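Local coordinates for protein acetyl-CoA C-acetyltransferase (Syntrophomonas wolfei subsp. wolfei, PDB 7N7Z) that probably condenses two acetyl-CoA molecules into acetoacetyl-CoA, or runs the reverse thiolytic cleavage, at residues V291-V303 / Q326-A338. Residues are numbered along the deposited sequence; the frame is centred on the assembly and turned at random.
Sequences VMGLGPAVAMPKV and QVLGVVRMLKEEA
Met333 reaches across to Ala297 and Val298 as a fully extended chain. With CG anti to the backbone N and the later torsions also extended, it runs past the Ala297 methyl, its SD 3.4 Å from Ala297 CB. Its CE ends on Val298 CG1, a tight pair at 3.4 Å, and the sulfur also meets Leu294 CB. Leu294 turns its other end toward the backbone of the opposing helix: CD2 lies 3.6 Å from Gly329 C, a place where the missing side chain lets the methyl come close to the main chain. Ala297 offers just a methyl, which fits among Val330, Met333 and Leu334. Farther along, Leu334 CD2 packs against Pro301 CG at 3.9 Å, and Ala338 closes that end on the same proline ring.

The polar link sits at the other end. Gln326 CG, anti to the backbone N, lies 3.3 Å from Gly293 CA; the bend at chi2 (-106°) then swings the amide to the glycine carbonyl. NE2 donates to Gly293 O at 2.8 Å, in the carbonyl plane and on a lone pair, with an N-H...O angle of 154°. Since OE1 accepts from the backbone N of Ala322, both ends of the amide are engaged and its rotation is fixed. Val330 CG2 covers the same carbonyl oxygen at 3.3 Å. The Gln326 side chain also touches Cys388, a predicted proton acceptor, so this end of the packing lies next to the predicted active site.

The axes of segments 296-303 and 326-336 approach to 9.1 Å and cross at -49°, a buried helix-helix packing within the C-terminal domain of the thiolase fold, where Gly293, Gly329 and Ala297 let the larger side chains in.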
loop_
_atom_site.group_PDB
_atom_site.type_symbol
_atom_site.label_atom_id
_atom_site.label_comp_id
_atom_site.label_asym_id
_atom_site.label_seq_id
_atom_site.Cartn_x
_atom_site.Cartn_y
_atom_site.Cartn_z
ATOM N N VAL B 291 30.707 -1.259 -13.763
ATOM C CA VAL B 291 31.896 -0.744 -13.093
ATOM C C VAL B 291 31.793 0.775 -13.047
ATOM O O VAL B 291 32.776 1.487 -13.287
ATOM C CB VAL B 291 33.187 -1.198 -13.798
ATOM C CG1 VAL B 291 33.433 -2.679 -13.542
ATOM C CG2 VAL B 291 33.116 -0.910 -15.289
ATOM N N MET B 292 30.594 1.275 -12.736
ATOM C CA MET B 292 30.356 2.714 -12.720
ATOM C C MET B 292 31.363 3.453 -11.849
ATOM O O MET B 292 31.630 4.638 -12.078
ATOM C CB MET B 292 28.931 3.005 -12.231
ATOM C CG MET B 292 28.505 2.244 -10.973
ATOM S SD MET B 292 29.297 2.833 -9.463
ATOM C CE MET B 292 28.524 4.436 -9.283
ATOM N N GLY B 293 31.935 2.773 -10.853
ATOM C CA GLY B 293 32.817 3.448 -9.918
ATOM C C GLY B 293 34.020 4.097 -10.573
ATOM O O GLY B 293 34.575 5.061 -10.039
ATOM N N LEU B 294 34.438 3.588 -11.728
ATOM C CA LEU B 294 35.632 4.093 -12.397
ATOM C C LEU B 294 35.374 5.346 -13.225
ATOM O O LEU B 294 36.301 5.830 -13.883
ATOM C CB LEU B 294 36.224 3.003 -13.294
ATOM C CG LEU B 294 36.458 1.648 -12.622
ATOM C CD1 LEU B 294 36.821 0.592 -13.653
ATOM C CD2 LEU B 294 37.539 1.760 -11.557
ATOM N N GLY B 295 34.154 5.878 -13.208
ATOM C CA GLY B 295 33.809 7.043 -13.990
ATOM C C GLY B 295 34.771 8.205 -13.822
ATOM O O GLY B 295 35.212 8.816 -14.800
ATOM N N PRO B 296 35.104 8.548 -12.574
ATOM C CA PRO B 296 36.047 9.657 -12.358
ATOM C C PRO B 296 37.384 9.456 -13.049
ATOM O O PRO B 296 38.053 10.441 -13.381
ATOM C CB PRO B 296 36.197 9.697 -10.831
ATOM C CG PRO B 296 34.939 9.084 -10.310
ATOM C CD PRO B 296 34.564 8.027 -11.307
ATOM N N ALA B 297 37.795 8.206 -13.278
ATOM C CA ALA B 297 39.065 7.957 -13.949
ATOM C C ALA B 297 39.019 8.316 -15.427
ATOM O O ALA B 297 40.076 8.439 -16.055
ATOM C CB ALA B 297 39.467 6.492 -13.782
ATOM N N VAL B 298 37.825 8.481 -15.998
ATOM C CA VAL B 298 37.687 8.921 -17.376
ATOM C C VAL B 298 37.156 10.346 -17.478
ATOM O O VAL B 298 37.437 11.028 -18.470
ATOM C CB VAL B 298 36.794 7.950 -18.181
ATOM C CG1 VAL B 298 37.479 6.599 -18.335
ATOM C CG2 VAL B 298 35.430 7.789 -17.526
ATOM N N ALA B 299 36.406 10.821 -16.481
ATOM C CA ALA B 299 35.901 12.188 -16.514
ATOM C C ALA B 299 36.982 13.194 -16.138
ATOM O O ALA B 299 37.089 14.256 -16.761
ATOM C CB ALA B 299 34.700 12.325 -15.578
ATOM N N MET B 300 37.791 12.879 -15.126
ATOM C CA MET B 300 38.821 13.820 -14.693
ATOM C C MET B 300 39.823 14.127 -15.797
ATOM O O MET B 300 40.090 15.316 -16.044
ATOM C CB MET B 300 39.519 13.277 -13.442
ATOM C CG MET B 300 38.660 13.315 -12.193
ATOM S SD MET B 300 39.348 12.302 -10.870
ATOM C CE MET B 300 40.688 13.349 -10.308
ATOM N N PRO B 301 40.408 13.146 -16.491
ATOM C CA PRO B 301 41.312 13.495 -17.598
ATOM C C PRO B 301 40.621 14.273 -18.703
ATOM O O PRO B 301 41.245 15.146 -19.321
ATOM C CB PRO B 301 41.809 12.129 -18.098
ATOM C CG PRO B 301 41.521 11.168 -16.990
ATOM C CD PRO B 301 40.298 11.688 -16.306
ATOM N N LYS B 302 39.346 13.987 -18.966
ATOM C CA LYS B 302 38.638 14.666 -20.046
ATOM C C LYS B 302 38.485 16.154 -19.755
ATOM O O LYS B 302 38.858 16.999 -20.576
ATOM C CB LYS B 302 37.272 14.018 -20.265
ATOM C CG LYS B 302 36.527 14.548 -21.478
ATOM C CD LYS B 302 35.289 13.723 -21.771
ATOM C CE LYS B 302 34.202 14.562 -22.419
ATOM N NZ LYS B 302 32.921 13.813 -22.551
ATOM N N VAL B 303 37.929 16.495 -18.589
ATOM C CA VAL B 303 37.724 17.902 -18.254
ATOM C C VAL B 303 39.054 18.645 -18.245
ATOM O O VAL B 303 39.133 19.813 -18.648
ATOM C CB VAL B 303 36.988 18.033 -16.907
ATOM C CG1 VAL B 303 37.859 17.536 -15.759
ATOM C CG2 VAL B 303 36.558 19.474 -16.677
ATOM N N GLN B 326 35.923 1.297 -4.737
ATOM C CA GLN B 326 35.688 2.147 -5.900
ATOM C C GLN B 326 36.797 3.178 -6.060
ATOM O O GLN B 326 37.290 3.406 -7.171
ATOM C CB GLN B 326 34.327 2.834 -5.772
ATOM C CG GLN B 326 34.001 3.796 -6.904
ATOM C CD GLN B 326 34.108 5.258 -6.498
ATOM O OE1 GLN B 326 34.234 5.586 -5.318
ATOM N NE2 GLN B 326 34.053 6.144 -7.485
ATOM N N VAL B 327 37.208 3.807 -4.958
ATOM C CA VAL B 327 38.279 4.799 -5.019
ATOM C C VAL B 327 39.585 4.141 -5.443
ATOM O O VAL B 327 40.255 4.591 -6.380
ATOM C CB VAL B 327 38.430 5.511 -3.663
ATOM C CG1 VAL B 327 39.537 6.559 -3.731
ATOM C CG2 VAL B 327 37.115 6.137 -3.243
ATOM N N LEU B 328 39.972 3.068 -4.751
ATOM C CA LEU B 328 41.219 2.388 -5.087
ATOM C C LEU B 328 41.217 1.908 -6.532
ATOM O O LEU B 328 42.281 1.799 -7.150
ATOM C CB LEU B 328 41.451 1.221 -4.129
ATOM C CG LEU B 328 41.587 1.586 -2.648
ATOM C CD1 LEU B 328 41.923 0.351 -1.829
ATOM C CD2 LEU B 328 42.638 2.667 -2.426
ATOM N N GLY B 329 40.039 1.621 -7.087
ATOM C CA GLY B 329 39.960 1.328 -8.507
ATOM C C GLY B 329 40.228 2.554 -9.357
ATOM O O GLY B 329 40.866 2.465 -10.410
ATOM N N VAL B 330 39.750 3.718 -8.912
ATOM C CA VAL B 330 40.021 4.956 -9.635
ATOM C C VAL B 330 41.513 5.263 -9.614
ATOM O O VAL B 330 42.098 5.646 -10.635
ATOM C CB VAL B 330 39.196 6.113 -9.039
ATOM C CG1 VAL B 330 39.720 7.454 -9.534
ATOM C CG2 VAL B 330 37.725 5.948 -9.388
ATOM N N VAL B 331 42.151 5.102 -8.451
ATOM C CA VAL B 331 43.597 5.299 -8.362
ATOM C C VAL B 331 44.313 4.406 -9.366
ATOM O O VAL B 331 45.249 4.839 -10.049
ATOM C CB VAL B 331 44.089 5.031 -6.926
ATOM C CG1 VAL B 331 45.612 5.100 -6.863
ATOM C CG2 VAL B 331 43.472 6.019 -5.954
ATOM N N ARG B 332 43.886 3.147 -9.469
ATOM C CA ARG B 332 44.546 2.214 -10.373
ATOM C C ARG B 332 44.318 2.603 -11.829
ATOM O O ARG B 332 45.269 2.690 -12.614
ATOM C CB ARG B 332 44.051 0.792 -10.109
ATOM C CG ARG B 332 44.915 -0.289 -10.739
ATOM C CD ARG B 332 46.162 -0.565 -9.913
ATOM N NE ARG B 332 45.841 -1.168 -8.626
ATOM C CZ ARG B 332 45.524 -2.444 -8.453
ATOM N NH1 ARG B 332 45.476 -3.289 -9.471
ATOM N NH2 ARG B 332 45.247 -2.883 -7.229
ATOM N N MET B 333 43.061 2.841 -12.211
ATOM C CA MET B 333 42.780 3.202 -13.596
ATOM C C MET B 333 43.475 4.504 -13.974
ATOM O O MET B 333 43.962 4.652 -15.101
ATOM C CB MET B 333 41.273 3.319 -13.824
ATOM C CG MET B 333 40.914 3.703 -15.254
ATOM S SD MET B 333 39.153 3.599 -15.627
ATOM C CE MET B 333 39.179 3.862 -17.400
ATOM N N LEU B 334 43.532 5.462 -13.046
ATOM C CA LEU B 334 44.211 6.719 -13.337
ATOM C C LEU B 334 45.707 6.513 -13.535
ATOM O O LEU B 334 46.345 7.279 -14.263
ATOM C CB LEU B 334 43.966 7.729 -12.215
ATOM C CG LEU B 334 42.815 8.726 -12.384
ATOM C CD1 LEU B 334 42.849 9.748 -11.252
ATOM C CD2 LEU B 334 42.850 9.433 -13.734
ATOM N N LYS B 335 46.284 5.495 -12.894
ATOM C CA LYS B 335 47.702 5.211 -13.082
ATOM C C LYS B 335 47.946 4.418 -14.360
ATOM O O LYS B 335 48.948 4.642 -15.050
ATOM C CB LYS B 335 48.250 4.446 -11.874
ATOM C CG LYS B 335 49.639 3.850 -12.084
ATOM C CD LYS B 335 50.087 3.028 -10.887
ATOM C CE LYS B 335 51.591 2.812 -10.902
ATOM N NZ LYS B 335 52.034 1.851 -9.855
ATOM N N GLU B 336 47.044 3.493 -14.690
ATOM C CA GLU B 336 47.285 2.566 -15.792
ATOM C C GLU B 336 46.904 3.178 -17.135
ATOM O O GLU B 336 47.726 3.241 -18.055
ATOM C CB GLU B 336 46.510 1.267 -15.552
ATOM C CG GLU B 336 47.169 0.339 -14.544
ATOM C CD GLU B 336 46.270 -0.805 -14.122
ATOM O OE1 GLU B 336 45.066 -0.775 -14.455
ATOM O OE2 GLU B 336 46.770 -1.736 -13.458
ATOM N N GLU B 337 45.660 3.631 -17.266
ATOM C CA GLU B 337 45.162 4.164 -18.527
ATOM C C GLU B 337 45.276 5.679 -18.620
ATOM O O GLU B 337 45.110 6.230 -19.713
ATOM C CB GLU B 337 43.706 3.735 -18.734
ATOM C CG GLU B 337 43.507 2.233 -18.583
ATOM C CD GLU B 337 42.584 1.656 -19.634
ATOM O OE1 GLU B 337 41.480 2.209 -19.824
ATOM O OE2 GLU B 337 42.963 0.650 -20.271
ATOM N N ALA B 338 45.543 6.357 -17.511
ATOM C CA ALA B 338 45.960 7.749 -17.501
ATOM C C ALA B 338 47.347 7.830 -16.874
ATOM O O ALA B 338 47.843 6.866 -16.283
ATOM C CB ALA B 338 44.961 8.628 -16.737
#